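Local coordinates for protein pyruvate-formate lyase-activating enzyme (PDB 3CAN) that is probably an activating enzyme of the radical SAM superfamily, present here as a fragment built round a parallel beta-alpha sheet, at residues A[92-97]-A[122-127]; A[114-119]-A[172-177]; A[38-43]-A[58-63]; A[99-104]-A[129-134]. All blocks are in the same frame, centred on the assembly; numbering follows the deposited sequence.

Contact 1: A[92-97]-A[122-127]; sequences DFPYYI and LPRHPE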
loop_
_atom_site.group_PDB
_atom_site.type_symbol
_atom_site.label_atom_id
_atom_site.label_comp_id
_atom_site.label_asym_id
_atom_site.label_seq_id
_atom_site.Cartn_x
_atom_site.Cartn_y
_atom_site.Cartn_z
ATOM N N ASP A 92 -6.249 13.611 -18.860
ATOM C CA ASP A 92 -4.975 13.045 -19.297
ATOM C C ASP A 92 -3.937 13.024 -18.169
ATOM O O ASP A 92 -2.802 13.440 -18.347
ATOM C CB ASP A 92 -4.432 13.796 -20.517
ATOM C CG ASP A 92 -3.306 13.045 -21.215
ATOM O OD1 ASP A 92 -3.261 11.795 -21.138
ATOM O OD2 ASP A 92 -2.486 13.715 -21.865
ATOM N N PHE A 93 -4.368 12.550 -17.006
ATOM C CA PHE A 93 -3.574 12.592 -15.788
ATOM C C PHE A 93 -3.324 11.154 -15.305
ATOM O O PHE A 93 -4.218 10.314 -15.406
ATOM C CB PHE A 93 -4.311 13.416 -14.729
ATOM C CG PHE A 93 -3.487 13.726 -13.516
ATOM C CD1 PHE A 93 -2.695 14.859 -13.463
ATOM C CD2 PHE A 93 -3.483 12.872 -12.423
ATOM C CE1 PHE A 93 -1.928 15.128 -12.342
ATOM C CE2 PHE A 93 -2.721 13.160 -11.304
ATOM C CZ PHE A 93 -1.941 14.275 -11.274
ATOM N N PRO A 94 -2.103 10.860 -14.793
ATOM C CA PRO A 94 -1.807 9.494 -14.384
ATOM C C PRO A 94 -2.647 9.005 -13.201
ATOM O O PRO A 94 -2.791 9.712 -12.192
ATOM C CB PRO A 94 -0.327 9.530 -13.984
ATOM C CG PRO A 94 0.137 10.890 -14.155
ATOM C CD PRO A 94 -0.943 11.762 -14.614
ATOM N N TYR A 95 -3.170 7.796 -13.331
ATOM C CA TYR A 95 -3.917 7.178 -12.250
ATOM C C TYR A 95 -3.696 5.678 -12.204
ATOM O O TYR A 95 -3.407 5.038 -13.236
ATOM C CB TYR A 95 -5.415 7.513 -12.356
ATOM C CG TYR A 95 -6.143 6.933 -13.566
ATOM C CD1 TYR A 95 -7.009 5.857 -13.429
ATOM C CD2 TYR A 95 -5.977 7.479 -14.832
ATOM C CE1 TYR A 95 -7.682 5.324 -14.521
ATOM C CE2 TYR A 95 -6.654 6.953 -15.937
ATOM C CZ TYR A 95 -7.495 5.882 -15.771
ATOM O OH TYR A 95 -8.160 5.366 -16.862
ATOM N N TYR A 96 -3.843 5.125 -11.004
ATOM C CA TYR A 96 -3.873 3.689 -10.775
ATOM C C TYR A 96 -5.296 3.309 -10.374
ATOM O O TYR A 96 -5.977 4.063 -9.660
ATOM C CB TYR A 96 -2.983 3.265 -9.595
ATOM C CG TYR A 96 -1.482 3.323 -9.744
ATOM C CD1 TYR A 96 -0.858 3.894 -10.840
ATOM C CD2 TYR A 96 -0.676 2.834 -8.718
ATOM C CE1 TYR A 96 0.547 3.945 -10.924
ATOM C CE2 TYR A 96 0.704 2.876 -8.794
ATOM C CZ TYR A 96 1.307 3.428 -9.900
ATOM O OH TYR A 96 2.680 3.469 -9.947
ATOM N N ILE A 97 -5.714 2.120 -10.794
ATOM C CA ILE A 97 -6.962 1.528 -10.339
ATOM C C ILE A 97 -6.637 0.338 -9.434
ATOM O O ILE A 97 -5.827 -0.514 -9.788
ATOM C CB ILE A 97 -7.822 1.052 -11.525
ATOM C CG1 ILE A 97 -8.282 2.255 -12.354
ATOM C CG2 ILE A 97 -9.030 0.244 -11.014
ATOM C CD1 ILE A 97 -9.340 3.146 -11.675
ATOM N N LEU A 122 -11.851 4.484 -21.885
ATOM C CA LEU A 122 -11.429 5.810 -21.478
ATOM C C LEU A 122 -10.274 6.319 -22.334
ATOM O O LEU A 122 -9.465 5.524 -22.834
ATOM C CB LEU A 122 -11.044 5.814 -19.995
ATOM C CG LEU A 122 -12.174 5.404 -19.048
ATOM C CD1 LEU A 122 -11.659 5.244 -17.602
ATOM C CD2 LEU A 122 -13.344 6.406 -19.129
ATOM N N PRO A 123 -10.207 7.651 -22.533
ATOM C CA PRO A 123 -9.215 8.240 -23.425
ATOM C C PRO A 123 -7.778 8.104 -22.925
ATOM O O PRO A 123 -6.842 8.212 -23.726
ATOM C CB PRO A 123 -9.635 9.716 -23.497
ATOM C CG PRO A 123 -10.370 9.960 -22.265
ATOM C CD PRO A 123 -11.086 8.675 -21.946
ATOM N N ARG A 124 -7.609 7.932 -21.610
ATOM C CA ARG A 124 -6.326 7.551 -21.010
ATOM C C ARG A 124 -6.581 6.361 -20.108
ATOM O O ARG A 124 -7.476 6.411 -19.267
ATOM C CB ARG A 124 -5.732 8.697 -20.178
ATOM C CG ARG A 124 -4.376 8.355 -19.549
ATOM C CD ARG A 124 -3.745 9.495 -18.749
ATOM N NE ARG A 124 -2.485 9.045 -18.154
ATOM C CZ ARG A 124 -1.293 9.603 -18.355
ATOM N NH1 ARG A 124 -1.153 10.677 -19.127
ATOM N NH2 ARG A 124 -0.225 9.076 -17.778
ATOM N N HIS A 125 -5.821 5.286 -20.300
ATOM C CA HIS A 125 -5.954 4.100 -19.444
ATOM C C HIS A 125 -5.197 4.295 -18.137
ATOM O O HIS A 125 -4.293 5.153 -18.057
ATOM C CB HIS A 125 -5.370 2.868 -20.136
ATOM C CG HIS A 125 -6.127 2.436 -21.350
ATOM N ND1 HIS A 125 -5.619 1.520 -22.247
ATOM C CD2 HIS A 125 -7.351 2.782 -21.812
ATOM C CE1 HIS A 125 -6.504 1.317 -23.209
ATOM N NE2 HIS A 125 -7.556 2.082 -22.978
ATOM N N PRO A 126 -5.510 3.462 -17.129
ATOM C CA PRO A 126 -4.700 3.504 -15.905
ATOM C C PRO A 126 -3.261 3.100 -16.177
ATOM O O PRO A 126 -2.984 2.289 -17.087
ATOM C CB PRO A 126 -5.384 2.485 -14.969
ATOM C CG PRO A 126 -6.223 1.631 -15.852
ATOM C CD PRO A 126 -6.582 2.455 -17.054
ATOM N N GLU A 127 -2.342 3.663 -15.395
ATOM C CA GLU A 127 -0.942 3.247 -15.450
ATOM C C GLU A 127 -0.818 1.753 -15.180
ATOM O O GLU A 127 -0.023 1.038 -15.804
ATOM C CB GLU A 127 -0.124 3.986 -14.395
ATOM C CG GLU A 127 -0.072 5.488 -14.580
ATOM C CD GLU A 127 0.513 5.897 -15.905
ATOM O OE1 GLU A 127 1.753 5.806 -16.052
ATOM O OE2 GLU A 127 -0.251 6.316 -16.799
HETATM O O HOH W 1 -5.016 10.807 -23.362
HETATM O O HOH W 2 -2.878 6.793 -16.318
#
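R124 reaches across to the loop ahead of strand 95-101. Its chain is extended, CG anti to the backbone N (chi1 -179°), and its NH1 makes a salt bridge to D92 OD1 at 3.1 Å, meeting the carboxylate from above its plane. A second salt bridge, R124 NH2 to E127 OE2 at 2.9 Å, completes a three-residue network, while one guanidinium face lies against F93 C and P94 N. A water joins it to the backbone, accepting from R124 NE and Y95 N and donating to E127 OE2 and H125 O.

Two further bonds cross: Y95 OH gives its proton to R124 O at 2.7 Å, and E127 N donates to Y95 O at 2.8 Å.

Apolar contact centres on P126, whose CA sits 3.8 Å from the centroid of the Y95 ring, a CH-pi contact over the face. P126 CB also meets I97 CG1 at 3.9 Å. The loop from helix 109-121 into strand 128-133 thus packs on the beginning of strand 95-101, at the entry to a beta-alpha-beta unit.

Contact 2: A[114-119]-A[172-177]; sequences LSAEFL and TDYGLK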
loop_
_atom_site.group_PDB
_atom_site.type_symbol
_atom_site.label_atom_id
_atom_site.label_comp_id
_atom_site.label_asym_id
_atom_site.label_seq_id
_atom_site.Cartn_x
_atom_site.Cartn_y
_atom_site.Cartn_z
ATOM N N LEU A 114 -16.835 -6.182 -17.287
ATOM C CA LEU A 114 -17.484 -4.859 -17.306
ATOM C C LEU A 114 -16.482 -3.790 -16.883
ATOM O O LEU A 114 -16.446 -2.698 -17.448
ATOM C CB LEU A 114 -18.704 -4.846 -16.384
ATOM C CG LEU A 114 -19.898 -5.665 -16.882
ATOM C CD1 LEU A 114 -20.974 -5.679 -15.781
ATOM C CD2 LEU A 114 -20.444 -5.138 -18.232
ATOM N N SER A 115 -15.661 -4.123 -15.887
ATOM C CA SER A 115 -14.604 -3.230 -15.414
ATOM C C SER A 115 -13.601 -2.930 -16.530
ATOM O O SER A 115 -13.235 -1.776 -16.762
ATOM C CB SER A 115 -13.876 -3.848 -14.209
ATOM O OG SER A 115 -14.734 -4.024 -13.087
ATOM N N ALA A 116 -13.169 -3.976 -17.225
ATOM C CA ALA A 116 -12.214 -3.840 -18.319
ATOM C C ALA A 116 -12.788 -2.991 -19.456
ATOM O O ALA A 116 -12.112 -2.135 -20.011
ATOM C CB ALA A 116 -11.811 -5.222 -18.833
ATOM N N GLU A 117 -14.048 -3.235 -19.799
ATOM C CA GLU A 117 -14.710 -2.501 -20.865
ATOM C C GLU A 117 -14.852 -1.028 -20.542
ATOM O O GLU A 117 -14.647 -0.180 -21.410
ATOM C CB GLU A 117 -16.068 -3.129 -21.163
ATOM C CG GLU A 117 -15.938 -4.483 -21.826
ATOM C CD GLU A 117 -17.222 -5.272 -21.981
ATOM O OE1 GLU A 117 -18.339 -4.763 -21.706
ATOM O OE2 GLU A 117 -17.108 -6.442 -22.436
ATOM N N PHE A 118 -15.159 -0.720 -19.290
ATOM C CA PHE A 118 -15.238 0.665 -18.851
ATOM C C PHE A 118 -13.864 1.336 -18.983
ATOM O O PHE A 118 -13.714 2.359 -19.649
ATOM C CB PHE A 118 -15.769 0.709 -17.428
ATOM C CG PHE A 118 -15.631 2.039 -16.773
ATOM C CD1 PHE A 118 -16.388 3.117 -17.179
ATOM C CD2 PHE A 118 -14.736 2.211 -15.731
ATOM C CE1 PHE A 118 -16.254 4.344 -16.564
ATOM C CE2 PHE A 118 -14.592 3.423 -15.114
ATOM C CZ PHE A 118 -15.338 4.510 -15.543
ATOM N N LEU A 119 -12.857 0.719 -18.386
ATOM C CA LEU A 119 -11.520 1.305 -18.356
ATOM C C LEU A 119 -10.909 1.424 -19.748
ATOM O O LEU A 119 -10.282 2.447 -20.084
ATOM C CB LEU A 119 -10.612 0.503 -17.410
ATOM C CG LEU A 119 -11.006 0.527 -15.922
ATOM C CD1 LEU A 119 -10.161 -0.459 -15.133
ATOM C CD2 LEU A 119 -10.885 1.943 -15.334
ATOM N N THR A 172 -5.827 -7.929 -19.522
ATOM C CA THR A 172 -4.807 -7.930 -20.560
ATOM C C THR A 172 -5.442 -8.040 -21.947
ATOM O O THR A 172 -5.034 -7.336 -22.872
ATOM C CB THR A 172 -3.792 -9.079 -20.339
ATOM O OG1 THR A 172 -3.221 -8.977 -19.020
ATOM C CG2 THR A 172 -2.679 -9.026 -21.371
ATOM N N ASP A 173 -6.444 -8.911 -22.081
ATOM C CA ASP A 173 -7.157 -9.088 -23.350
ATOM C C ASP A 173 -7.826 -7.805 -23.854
ATOM O O ASP A 173 -7.977 -7.628 -25.061
ATOM C CB ASP A 173 -8.215 -10.200 -23.233
ATOM C CG ASP A 173 -7.611 -11.606 -23.177
ATOM O OD1 ASP A 173 -6.416 -11.793 -23.497
ATOM O OD2 ASP A 173 -8.354 -12.541 -22.802
ATOM N N TYR A 174 -8.223 -6.921 -22.933
ATOM C CA TYR A 174 -8.833 -5.634 -23.281
ATOM C C TYR A 174 -7.798 -4.519 -23.445
ATOM O O TYR A 174 -8.154 -3.343 -23.596
ATOM C CB TYR A 174 -9.876 -5.237 -22.226
ATOM C CG TYR A 174 -11.204 -5.931 -22.387
ATOM C CD1 TYR A 174 -11.492 -7.096 -21.693
ATOM C CD2 TYR A 174 -12.195 -5.397 -23.213
ATOM C CE1 TYR A 174 -12.721 -7.741 -21.835
ATOM C CE2 TYR A 174 -13.420 -6.032 -23.364
ATOM C CZ TYR A 174 -13.687 -7.198 -22.660
ATOM O OH TYR A 174 -14.917 -7.827 -22.790
ATOM N N GLY A 175 -6.519 -4.883 -23.420
ATOM C CA GLY A 175 -5.440 -3.935 -23.669
ATOM C C GLY A 175 -5.018 -3.106 -22.476
ATOM O O GLY A 175 -4.360 -2.078 -22.640
ATOM N N LEU A 176 -5.338 -3.590 -21.281
ATOM C CA LEU A 176 -5.017 -2.906 -20.042
ATOM C C LEU A 176 -3.829 -3.573 -19.343
ATOM O O LEU A 176 -3.539 -4.757 -19.563
ATOM C CB LEU A 176 -6.239 -2.897 -19.125
ATOM C CG LEU A 176 -7.471 -2.180 -19.680
ATOM C CD1 LEU A 176 -8.734 -2.662 -18.956
ATOM C CD2 LEU A 176 -7.320 -0.661 -19.577
ATOM N N LYS A 177 -3.135 -2.790 -18.529
ATOM C CA LYS A 177 -1.986 -3.257 -17.757
ATOM C C LYS A 177 -2.453 -3.612 -16.356
ATOM O O LYS A 177 -2.985 -2.763 -15.637
ATOM C CB LYS A 177 -0.923 -2.164 -17.665
ATOM C CG LYS A 177 -0.393 -1.667 -18.996
ATOM C CD LYS A 177 0.585 -0.522 -18.793
ATOM C CE LYS A 177 1.123 -0.016 -20.120
ATOM N NZ LYS A 177 1.844 1.285 -19.981
#
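Y174 leans its ring on helix 109-121, meeting A116 and E117. With CG anti to the carbonyl carbon (chi1 -80°), the ring sets off toward the helix, and its CD1 comes within 3.4 Å of A116 CB. E117 lies on the same side of the ring: its N is over the face, its CG is 3.3 Å from Y174 CE2, and its chain, extended beyond CG, carries the carboxylate on to the phenol oxygen. There E117 OE2 and Y174 OH are 2.6 Å apart, a weak hydrogen bond, the carboxylate and ring planes being 60° apart.

L176, beyond the Schellman motif that ends helix 161-173 at G175, fills the inner side. Its CD1 lies 3.6 Å from A116 O and 4.0 Å from L119 CB, and CD2 also approaches L119 CB. L171 touches both A116 and L176, and I129 of the sheet touches both L119 and L176.

Chemically, the contact is mainly apolar: A116 serves both halves, meeting the ring and L176, while the weak E117-Y174 bond lies at the exposed edge.

Contact 3: A[38-43]-A[58-63]; sequences DTTLLA and LLIDLK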
loop_
_atom_site.group_PDB
_atom_site.type_symbol
_atom_site.label_atom_id
_atom_site.label_comp_id
_atom_site.label_asym_id
_atom_site.label_seq_id
_atom_site.Cartn_x
_atom_site.Cartn_y
_atom_site.Cartn_z
ATOM N N ASP A 38 -5.682 9.216 -3.082
ATOM C CA ASP A 38 -6.907 8.444 -3.317
ATOM C C ASP A 38 -8.097 9.391 -3.436
ATOM O O ASP A 38 -8.478 10.044 -2.449
ATOM C CB ASP A 38 -7.090 7.466 -2.158
ATOM C CG ASP A 38 -8.337 6.602 -2.263
ATOM O OD1 ASP A 38 -9.154 6.774 -3.191
ATOM O OD2 ASP A 38 -8.522 5.763 -1.343
ATOM N N THR A 39 -8.672 9.493 -4.634
ATOM C CA THR A 39 -9.785 10.398 -4.899
ATOM C C THR A 39 -11.106 9.635 -5.139
ATOM O O THR A 39 -12.086 10.203 -5.639
ATOM C CB THR A 39 -9.500 11.298 -6.122
ATOM O OG1 THR A 39 -9.306 10.481 -7.279
ATOM C CG2 THR A 39 -8.252 12.184 -5.883
ATOM N N THR A 40 -11.132 8.362 -4.759
ATOM C CA THR A 40 -12.291 7.505 -4.990
ATOM C C THR A 40 -13.590 8.211 -4.603
ATOM O O THR A 40 -14.523 8.292 -5.409
ATOM C CB THR A 40 -12.167 6.185 -4.212
ATOM O OG1 THR A 40 -10.924 5.524 -4.533
ATOM C CG2 THR A 40 -13.343 5.254 -4.521
ATOM N N LEU A 41 -13.630 8.744 -3.384
ATOM C CA LEU A 41 -14.864 9.319 -2.822
ATOM C C LEU A 41 -15.013 10.838 -2.931
ATOM O O LEU A 41 -15.883 11.420 -2.270
ATOM C CB LEU A 41 -15.000 8.890 -1.361
ATOM C CG LEU A 41 -15.050 7.372 -1.119
ATOM C CD1 LEU A 41 -15.031 7.074 0.380
ATOM C CD2 LEU A 41 -16.279 6.750 -1.770
ATOM N N LEU A 42 -14.193 11.479 -3.755
ATOM C CA LEU A 42 -14.258 12.935 -3.923
ATOM C C LEU A 42 -15.514 13.309 -4.695
ATOM O O LEU A 42 -15.719 12.863 -5.822
ATOM C CB LEU A 42 -13.035 13.483 -4.660
ATOM C CG LEU A 42 -12.006 14.308 -3.907
ATOM C CD1 LEU A 42 -11.015 14.937 -4.886
ATOM C CD2 LEU A 42 -12.662 15.362 -3.018
ATOM N N ALA A 43 -16.355 14.118 -4.072
ATOM C CA ALA A 43 -17.634 14.475 -4.655
ATOM C C ALA A 43 -17.510 15.549 -5.727
ATOM O O ALA A 43 -18.110 15.421 -6.796
ATOM C CB ALA A 43 -18.583 14.938 -3.570
ATOM N N LEU A 58 -3.024 9.861 -9.118
ATOM C CA LEU A 58 -4.267 9.575 -8.421
ATOM C C LEU A 58 -4.431 8.074 -8.272
ATOM O O LEU A 58 -3.995 7.295 -9.131
ATOM C CB LEU A 58 -5.482 10.133 -9.167
ATOM C CG LEU A 58 -5.659 11.641 -9.336
ATOM C CD1 LEU A 58 -7.103 11.969 -9.685
ATOM C CD2 LEU A 58 -5.174 12.460 -8.121
ATOM N N LEU A 59 -5.065 7.678 -7.174
ATOM C CA LEU A 59 -5.391 6.287 -6.886
ATOM C C LEU A 59 -6.899 6.206 -6.761
ATOM O O LEU A 59 -7.502 7.003 -6.050
ATOM C CB LEU A 59 -4.750 5.848 -5.562
ATOM C CG LEU A 59 -3.264 6.166 -5.393
ATOM C CD1 LEU A 59 -2.814 5.884 -3.966
ATOM C CD2 LEU A 59 -2.424 5.369 -6.408
ATOM N N ILE A 60 -7.527 5.284 -7.478
ATOM C CA ILE A 60 -8.971 5.100 -7.334
ATOM C C ILE A 60 -9.296 3.625 -7.199
ATOM O O ILE A 60 -8.796 2.811 -7.979
ATOM C CB ILE A 60 -9.756 5.702 -8.534
ATOM C CG1 ILE A 60 -9.446 7.191 -8.684
ATOM C CG2 ILE A 60 -11.256 5.512 -8.338
ATOM C CD1 ILE A 60 -9.934 7.835 -9.998
ATOM N N ASP A 61 -10.148 3.291 -6.226
ATOM C CA ASP A 61 -10.632 1.927 -6.030
ATOM C C ASP A 61 -11.833 1.697 -6.942
ATOM O O ASP A 61 -12.724 2.543 -7.024
ATOM C CB ASP A 61 -11.098 1.703 -4.588
ATOM C CG ASP A 61 -9.968 1.669 -3.598
ATOM O OD1 ASP A 61 -8.795 1.700 -4.001
ATOM O OD2 ASP A 61 -10.270 1.620 -2.388
ATOM N N LEU A 62 -11.859 0.546 -7.604
ATOM C CA LEU A 62 -13.024 0.130 -8.383
ATOM C C LEU A 62 -13.504 -1.224 -7.862
ATOM O O LEU A 62 -13.197 -2.271 -8.421
ATOM C CB LEU A 62 -12.655 0.063 -9.856
ATOM C CG LEU A 62 -13.772 -0.221 -10.851
ATOM C CD1 LEU A 62 -14.878 0.829 -10.693
ATOM C CD2 LEU A 62 -13.212 -0.242 -12.268
ATOM N N LYS A 63 -14.245 -1.184 -6.760
ATOM C CA LYS A 63 -14.642 -2.403 -6.049
ATOM C C LYS A 63 -15.662 -3.230 -6.821
ATOM O O LYS A 63 -15.614 -4.466 -6.795
ATOM C CB LYS A 63 -15.158 -2.077 -4.641
ATOM C CG LYS A 63 -14.057 -2.090 -3.585
ATOM C CD LYS A 63 -14.591 -1.840 -2.176
ATOM C CE LYS A 63 -14.287 -0.417 -1.703
ATOM N NZ LYS A 63 -15.085 0.004 -0.513
HETATM O O HOH W 3 -10.320 3.887 -0.901
#
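T39 and T40 meet the end of strand 57-61 just where strand 35-38 gives way to a loop, at the C-terminal ends of two neighbouring parallel strands in a beta-alpha sheet. T39 through L42 form a type I beta turn, and D38, paired with L59, is the last bridged residue before it.

T39 holds the register through its backbone, N donating to L59 O at 3.1 Å; D38 CA makes a CA-H...O contact with the same oxygen. The T39 side chain turns to the apolar residues flanking L59: OG1, between the backbone N and the carbonyl carbon (chi1 60°), lies 3.6 Å from both L58 CD1 and I60 CG1, and CG2 packs on L58 CD2.

D38 shapes the loop. Its OD1 accepts from T40 N at 3.0 Å, an Asx turn, and also from T40 OG1. The other oxygen, OD2, accepts from G11 N and from a water that donates to D61 OD2 as well. D61 has a salt bridge to R98 through OD1.

T40 reaches the strand with its hydroxyl: OG1 accepts from D61 N at 2.9 Å in a nearly straight bond, 173° at the hydrogen.

Contact 4: A[99-104]-A[129-134]; sequences IPLIEG and INLLPY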
loop_
_atom_site.group_PDB
_atom_site.type_symbol
_atom_site.label_atom_id
_atom_site.label_comp_id
_atom_site.label_asym_id
_atom_site.label_seq_id
_atom_site.Cartn_x
_atom_site.Cartn_y
_atom_site.Cartn_z
ATOM N N ILE A 99 -8.373 -2.908 -7.358
ATOM C CA ILE A 99 -9.537 -3.767 -7.220
ATOM C C ILE A 99 -9.241 -4.790 -6.128
ATOM O O ILE A 99 -8.509 -5.748 -6.358
ATOM C CB ILE A 99 -9.901 -4.462 -8.534
ATOM C CG1 ILE A 99 -10.149 -3.422 -9.630
ATOM C CG2 ILE A 99 -11.157 -5.380 -8.332
ATOM C CD1 ILE A 99 -10.422 -4.048 -11.009
ATOM N N PRO A 100 -9.765 -4.558 -4.919
ATOM C CA PRO A 100 -9.678 -5.589 -3.895
ATOM C C PRO A 100 -10.520 -6.742 -4.400
ATOM O O PRO A 100 -11.693 -6.543 -4.696
ATOM C CB PRO A 100 -10.272 -4.907 -2.652
ATOM C CG PRO A 100 -10.217 -3.426 -2.952
ATOM C CD PRO A 100 -10.465 -3.359 -4.425
ATOM N N LEU A 101 -9.896 -7.903 -4.585
ATOM C CA LEU A 101 -10.489 -8.995 -5.344
ATOM C C LEU A 101 -10.979 -10.062 -4.370
ATOM O O LEU A 101 -10.180 -10.697 -3.691
ATOM C CB LEU A 101 -9.456 -9.570 -6.313
ATOM C CG LEU A 101 -9.973 -10.513 -7.404
ATOM C CD1 LEU A 101 -10.961 -9.813 -8.362
ATOM C CD2 LEU A 101 -8.809 -11.103 -8.183
ATOM N N ILE A 102 -12.298 -10.216 -4.300
ATOM C CA ILE A 102 -12.953 -11.018 -3.269
ATOM C C ILE A 102 -13.860 -12.035 -3.950
ATOM O O ILE A 102 -14.827 -11.660 -4.612
ATOM C CB ILE A 102 -13.804 -10.130 -2.323
ATOM C CG1 ILE A 102 -12.983 -8.937 -1.799
ATOM C CG2 ILE A 102 -14.355 -10.967 -1.156
ATOM C CD1 ILE A 102 -13.796 -7.722 -1.383
ATOM N N GLU A 103 -13.519 -13.314 -3.808
ATOM C CA GLU A 103 -14.344 -14.385 -4.333
ATOM C C GLU A 103 -15.659 -14.345 -3.571
ATOM O O GLU A 103 -15.657 -14.390 -2.331
ATOM C CB GLU A 103 -13.641 -15.727 -4.145
ATOM C CG GLU A 103 -14.414 -16.932 -4.631
ATOM C CD GLU A 103 -14.727 -16.891 -6.110
ATOM O OE1 GLU A 103 -13.803 -16.674 -6.925
ATOM O OE2 GLU A 103 -15.900 -17.106 -6.462
ATOM N N GLY A 104 -16.758 -14.252 -4.317
ATOM C CA GLY A 104 -18.091 -14.077 -3.752
ATOM C C GLY A 104 -18.637 -12.661 -3.811
ATOM O O GLY A 104 -19.825 -12.453 -3.574
ATOM N N ILE A 129 -3.463 -1.549 -13.186
ATOM C CA ILE A 129 -4.584 -2.014 -12.388
ATOM C C ILE A 129 -4.037 -3.039 -11.390
ATOM O O ILE A 129 -3.518 -4.081 -11.793
ATOM C CB ILE A 129 -5.681 -2.646 -13.254
ATOM C CG1 ILE A 129 -6.212 -1.652 -14.294
ATOM C CG2 ILE A 129 -6.841 -3.138 -12.378
ATOM C CD1 ILE A 129 -7.048 -2.309 -15.406
ATOM N N ASN A 130 -4.141 -2.726 -10.103
ATOM C CA ASN A 130 -3.683 -3.613 -9.035
ATOM C C ASN A 130 -4.825 -4.463 -8.509
ATOM O O ASN A 130 -5.771 -3.935 -7.911
ATOM C CB ASN A 130 -3.106 -2.806 -7.874
ATOM C CG ASN A 130 -1.955 -1.941 -8.297
ATOM O OD1 ASN A 130 -0.871 -2.444 -8.595
ATOM N ND2 ASN A 130 -2.188 -0.629 -8.353
ATOM N N LEU A 131 -4.751 -5.765 -8.759
ATOM C CA LEU A 131 -5.693 -6.723 -8.181
ATOM C C LEU A 131 -5.134 -7.152 -6.824
ATOM O O LEU A 131 -4.030 -7.683 -6.740
ATOM C CB LEU A 131 -5.898 -7.935 -9.101
ATOM C CG LEU A 131 -6.363 -7.647 -10.533
ATOM C CD1 LEU A 131 -6.624 -8.958 -11.286
ATOM C CD2 LEU A 131 -7.599 -6.752 -10.527
ATOM N N LEU A 132 -5.886 -6.884 -5.765
ATOM C CA LEU A 132 -5.444 -7.153 -4.399
ATOM C C LEU A 132 -6.298 -8.276 -3.806
ATOM O O LEU A 132 -7.377 -8.017 -3.262
ATOM C CB LEU A 132 -5.564 -5.877 -3.562
ATOM C CG LEU A 132 -4.971 -4.635 -4.231
ATOM C CD1 LEU A 132 -5.322 -3.368 -3.469
ATOM C CD2 LEU A 132 -3.454 -4.781 -4.378
ATOM N N PRO A 133 -5.828 -9.529 -3.924
ATOM C CA PRO A 133 -6.631 -10.636 -3.419
ATOM C C PRO A 133 -6.931 -10.523 -1.933
ATOM O O PRO A 133 -6.056 -10.179 -1.118
ATOM C CB PRO A 133 -5.773 -11.870 -3.718
ATOM C CG PRO A 133 -4.896 -11.452 -4.829
ATOM C CD PRO A 133 -4.589 -10.011 -4.551
ATOM N N TYR A 134 -8.177 -10.812 -1.600
ATOM C CA TYR A 134 -8.643 -10.762 -0.239
ATOM C C TYR A 134 -7.968 -11.864 0.551
ATOM O O TYR A 134 -7.907 -13.013 0.112
ATOM C CB TYR A 134 -10.159 -10.960 -0.214
ATOM C CG TYR A 134 -10.767 -11.098 1.158
ATOM C CD1 TYR A 134 -11.059 -9.975 1.925
ATOM C CD2 TYR A 134 -11.068 -12.354 1.688
ATOM C CE1 TYR A 134 -11.631 -10.097 3.187
ATOM C CE2 TYR A 134 -11.631 -12.486 2.945
ATOM C CZ TYR A 134 -11.912 -11.354 3.691
ATOM O OH TYR A 134 -12.471 -11.480 4.942
#
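Parallel strand pairing joins I99, P100 and L101 to L131, L132 and P133, at the C-terminal half of strands 95-101 and 128-133, which are neighbours in the sheet. The two short strand segments run with an angle of 31° between their directions.

Four backbone bonds hold them. I99 N donates to N130 O and L132 N to I99 O, both at 2.9 Å; L101 N then donates to L132 O at 2.8 Å, and Y134 N to L101 O extends the pairing one residue past P133. The two prolines have no N-H to give, but P100 CA and P133 CA make CA-H...O contacts with L132 O and L101 O.

On the face carrying I99, L101, L131 and P133, the side chains of I99 and L131 lie side by side, pointing the same way, with I99 CB 3.8 Å from L131 CD2. I99 CD1 also touches I129 CG2 at 3.9 Å. Past the strands, I102 CG1 meets Y134 CB at 3.8 Å.

Helix 109-121, the crossover between the strands, touches L101 and I129, helix 161-173 packs on I129, L131 and P133, and strand 178-180 lies along the far side of strand 128-133.

How the contacts relate
Along the chain contact 3 closes first; the segments of contacts 1, 4 and 2 then alternate, 92-97, 99-104, 114-119, 122-127, 129-134 and 172-177. Contact 1 lies at the entry to, and contact 4 toward the end of, strands 95-101 and 128-133, their centres about 19 Å apart. Contact 3 joins the sheet through strand 57-61, next to strand 95-101, its centre about 12 Å from that of contact 1. Contact 2 sits on the helical layer, where L119 and L176 pack on I129 of contact 4 and H125 of contact 1 touches L176. Together they join parts of the parallel sheet and one flanking helical layer, consistent with a partial radical SAM fold.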